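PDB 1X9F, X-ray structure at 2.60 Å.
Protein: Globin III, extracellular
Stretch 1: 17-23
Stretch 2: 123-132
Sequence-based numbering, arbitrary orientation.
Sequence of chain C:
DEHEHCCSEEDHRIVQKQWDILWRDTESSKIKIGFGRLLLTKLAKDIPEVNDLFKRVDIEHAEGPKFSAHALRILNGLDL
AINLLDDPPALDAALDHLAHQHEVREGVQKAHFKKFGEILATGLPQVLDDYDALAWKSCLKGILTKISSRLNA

Stretch 1 (17-23) KQWDILW
Stretch 2 123-132: GLPQVLDDYD

Two segments of one globin chain, more than a hundred residues apart in sequence, meet here through packing: a helical segment that begins before Lys 17, and a short helical segment, begun earlier in the chain, followed by a loop that is extended over much of its length. Together they bury 455 Å². The register is set by two CA pairs: CA of Gln 18 lies 6.4 Å from CA of Asp 130, and CA of Leu 22 lies 7.1 Å from CA of Leu 128, so stretch 2 advances as stretch 1 goes back.

Gly 123 enters in helical conformation (phi/psi -74/-34) and makes no contact. Its O receives only weak bonds, from the N of Gln 126 at 3.0 Å and the N of Val 127 at 3.5 Å. The helix is kinked here, the N of Pro 125 and of Gln 126 having no bond to the turn before; the proline N has no hydrogen to give. Leu 124 (-60/-50; m, t) points toward stretch 1, and its CD2 lies 3.8 Å from CZ3 of Trp 19, at the ring edge and near its plane. Trp 19 starts away from stretch 2, but chi1 at t and chi2 of -110° bring its indole end back.

Pro 125 and Gln 126 stay out of reach. Val 127 (-110/-29; chi1 m) turns toward the partner, its CG2 3.9 Å from CD2 of Leu 22: a short branched side chain suits this buried place beside a leucine. The turn closes with Val 127 N to Leu 124 O at 2.9 Å and Leu 128 N to Leu 124 O at 2.8 Å.

At Leu 128 (-103/119) the backbone extends. This side chain (m, t) is the apolar centre: its CD2 is 3.4 Å from CG of Leu 22 and 3.6 Å from O of Gln 18, one methyl reaching both a side chain and the backbone four residues earlier. Leu 22 (m, t) leaves its CA sideways and brings its end closer.

Asp 129 (-80/2; chi1 p) points away, and Asp 130 (-128/110; chi1 t) returns toward stretch 1. Here Gln 18 (m, t), with 110 Å² covered, takes over: a long, uncharged polar side chain that reaches the polar backbone of the loop. Its CD approaches O of Asp 130 at 3.2 Å.

Tyr 131 (-148/107; chi1 t) has its CA-to-CB bond pointing away. Asp 132 (-81/107; chi1 t) sets out sideways and its end leads away, to cap a backbone N just past the stretch as the next helix begins. The rule is that Leu 124, Val 127 and Leu 128 pack on Trp 19 and Leu 22, and Gln 18 lies against the extended loop backbone.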

# COMPACT_ATOMS: atom_id res chain seq x y z
N LYS C 17 -2.27 18.07 -18.66
CA LYS C 17 -1.60 17.03 -17.90
C LYS C 17 -1.59 15.73 -18.70
O LYS C 17 -0.56 15.06 -18.79
CB LYS C 17 -2.31 16.84 -16.56
CG LYS C 17 -1.64 15.83 -15.64
CD LYS C 17 -2.53 15.48 -14.45
CE LYS C 17 -2.53 16.58 -13.40
NZ LYS C 17 -3.45 16.24 -12.27
N GLN C 18 -2.73 15.40 -19.29
CA GLN C 18 -2.85 14.15 -20.04
C GLN C 18 -2.05 14.16 -21.33
O GLN C 18 -1.41 13.16 -21.67
CB GLN C 18 -4.32 13.81 -20.29
CG GLN C 18 -5.00 13.29 -19.04
CD GLN C 18 -6.50 13.07 -19.20
OE1 GLN C 18 -7.14 12.55 -18.29
NE2 GLN C 18 -7.05 13.47 -20.34
N TRP C 19 -2.08 15.28 -22.04
CA TRP C 19 -1.32 15.45 -23.27
C TRP C 19 0.18 15.34 -23.02
O TRP C 19 0.92 14.73 -23.79
CB TRP C 19 -1.65 16.81 -23.84
CG TRP C 19 -0.94 17.24 -25.07
CD1 TRP C 19 -0.01 18.23 -25.16
CD2 TRP C 19 -1.15 16.76 -26.41
NE1 TRP C 19 0.39 18.39 -26.47
CE2 TRP C 19 -0.30 17.51 -27.26
CE3 TRP C 19 -1.97 15.78 -26.98
CZ2 TRP C 19 -0.23 17.29 -28.64
CZ3 TRP C 19 -1.91 15.56 -28.35
CH2 TRP C 19 -1.05 16.32 -29.16
N ASP C 20 0.62 15.95 -21.92
CA ASP C 20 2.02 16.01 -21.55
C ASP C 20 2.68 14.65 -21.42
O ASP C 20 3.87 14.50 -21.70
CB ASP C 20 2.16 16.74 -20.22
CG ASP C 20 3.13 17.86 -20.30
OD1 ASP C 20 4.28 17.68 -19.83
OD2 ASP C 20 2.86 18.96 -20.85
N ILE C 21 1.91 13.67 -20.95
CA ILE C 21 2.34 12.29 -20.92
C ILE C 21 2.97 11.83 -22.25
O ILE C 21 3.99 11.14 -22.23
CB ILE C 21 1.19 11.37 -20.42
CG1 ILE C 21 1.16 11.35 -18.88
CG2 ILE C 21 1.33 9.94 -20.96
CD1 ILE C 21 -0.25 11.13 -18.26
N LEU C 22 2.41 12.23 -23.39
CA LEU C 22 2.98 11.82 -24.67
C LEU C 22 4.44 12.18 -24.88
O LEU C 22 5.14 11.51 -25.64
CB LEU C 22 2.18 12.38 -25.85
CG LEU C 22 1.00 11.49 -26.24
CD1 LEU C 22 0.27 12.09 -27.41
CD2 LEU C 22 1.44 10.07 -26.55
N TRP C 23 4.91 13.24 -24.21
CA TRP C 23 6.26 13.75 -24.47
C TRP C 23 7.20 13.47 -23.31
O TRP C 23 8.25 14.11 -23.17
CB TRP C 23 6.21 15.24 -24.83
CG TRP C 23 4.94 15.59 -25.52
CD1 TRP C 23 3.92 16.35 -25.02
CD2 TRP C 23 4.50 15.14 -26.81
NE1 TRP C 23 2.89 16.42 -25.92
CE2 TRP C 23 3.22 15.69 -27.03
CE3 TRP C 23 5.07 14.33 -27.81
CZ2 TRP C 23 2.50 15.46 -28.21
CZ3 TRP C 23 4.35 14.11 -28.98
CH2 TRP C 23 3.07 14.67 -29.16
N GLY C 123 -8.55 8.50 -31.65
CA GLY C 123 -7.13 8.17 -31.63
C GLY C 123 -6.41 8.47 -30.33
O GLY C 123 -5.49 7.75 -29.95
N LEU C 124 -6.81 9.55 -29.64
CA LEU C 124 -6.11 9.96 -28.43
C LEU C 124 -6.11 8.91 -27.30
O LEU C 124 -5.04 8.62 -26.76
CB LEU C 124 -6.60 11.32 -27.92
CG LEU C 124 -6.17 12.58 -28.68
CD1 LEU C 124 -7.12 13.73 -28.37
CD2 LEU C 124 -4.73 12.97 -28.37
N PRO C 125 -7.26 8.34 -26.94
CA PRO C 125 -7.27 7.29 -25.92
C PRO C 125 -6.42 6.09 -26.33
O PRO C 125 -6.02 5.31 -25.48
CB PRO C 125 -8.74 6.90 -25.81
CG PRO C 125 -9.40 7.43 -27.01
CD PRO C 125 -8.62 8.63 -27.43
N GLN C 126 -6.16 5.96 -27.63
CA GLN C 126 -5.34 4.86 -28.15
C GLN C 126 -3.85 5.05 -27.85
O GLN C 126 -3.09 4.08 -27.86
CB GLN C 126 -5.57 4.67 -29.66
CG GLN C 126 -6.92 4.04 -30.04
CD GLN C 126 -7.16 3.97 -31.56
OE1 GLN C 126 -8.29 3.77 -31.99
NE2 GLN C 126 -6.10 4.13 -32.35
N VAL C 127 -3.45 6.29 -27.57
CA VAL C 127 -2.07 6.55 -27.16
C VAL C 127 -1.94 6.94 -25.68
O VAL C 127 -0.91 6.68 -25.05
CB VAL C 127 -1.36 7.56 -28.10
CG1 VAL C 127 -1.39 7.06 -29.54
CG2 VAL C 127 -1.98 8.95 -28.01
N LEU C 128 -2.98 7.56 -25.12
CA LEU C 128 -2.97 7.98 -23.71
C LEU C 128 -3.79 7.01 -22.88
O LEU C 128 -4.99 6.86 -23.11
CB LEU C 128 -3.58 9.38 -23.56
CG LEU C 128 -3.11 10.42 -24.57
CD1 LEU C 128 -3.97 11.68 -24.48
CD2 LEU C 128 -1.65 10.75 -24.32
N ASP C 129 -3.16 6.35 -21.91
CA ASP C 129 -3.94 5.45 -21.06
C ASP C 129 -4.70 6.21 -19.97
O ASP C 129 -5.39 5.62 -19.14
CB ASP C 129 -3.08 4.32 -20.47
CG ASP C 129 -1.96 4.82 -19.56
OD1 ASP C 129 -1.94 6.02 -19.20
OD2 ASP C 129 -1.06 4.06 -19.15
N ASP C 130 -4.57 7.53 -20.00
CA ASP C 130 -5.36 8.38 -19.13
C ASP C 130 -6.06 9.46 -19.96
O ASP C 130 -5.40 10.36 -20.49
CB ASP C 130 -4.46 9.00 -18.06
CG ASP C 130 -5.24 9.61 -16.92
OD1 ASP C 130 -4.70 10.53 -16.27
OD2 ASP C 130 -6.39 9.25 -16.59
N TYR C 131 -7.38 9.37 -20.08
CA TYR C 131 -8.09 10.23 -21.02
C TYR C 131 -9.48 10.56 -20.52
O TYR C 131 -10.36 9.71 -20.54
CB TYR C 131 -8.19 9.53 -22.38
CG TYR C 131 -8.91 10.30 -23.48
CD1 TYR C 131 -8.26 11.31 -24.18
CD2 TYR C 131 -10.23 9.99 -23.83
CE1 TYR C 131 -8.90 12.02 -25.19
CE2 TYR C 131 -10.88 10.70 -24.85
CZ TYR C 131 -10.21 11.71 -25.52
OH TYR C 131 -10.82 12.43 -26.53
N ASP C 132 -9.68 11.80 -20.09
CA ASP C 132 -11.02 12.26 -19.75
C ASP C 132 -11.71 12.65 -21.04
O ASP C 132 -11.39 13.68 -21.63
CB ASP C 132 -10.97 13.46 -18.80
CG ASP C 132 -12.35 13.84 -18.28
OD1 ASP C 132 -12.64 13.52 -17.11
OD2 ASP C 132 -13.22 14.43 -18.97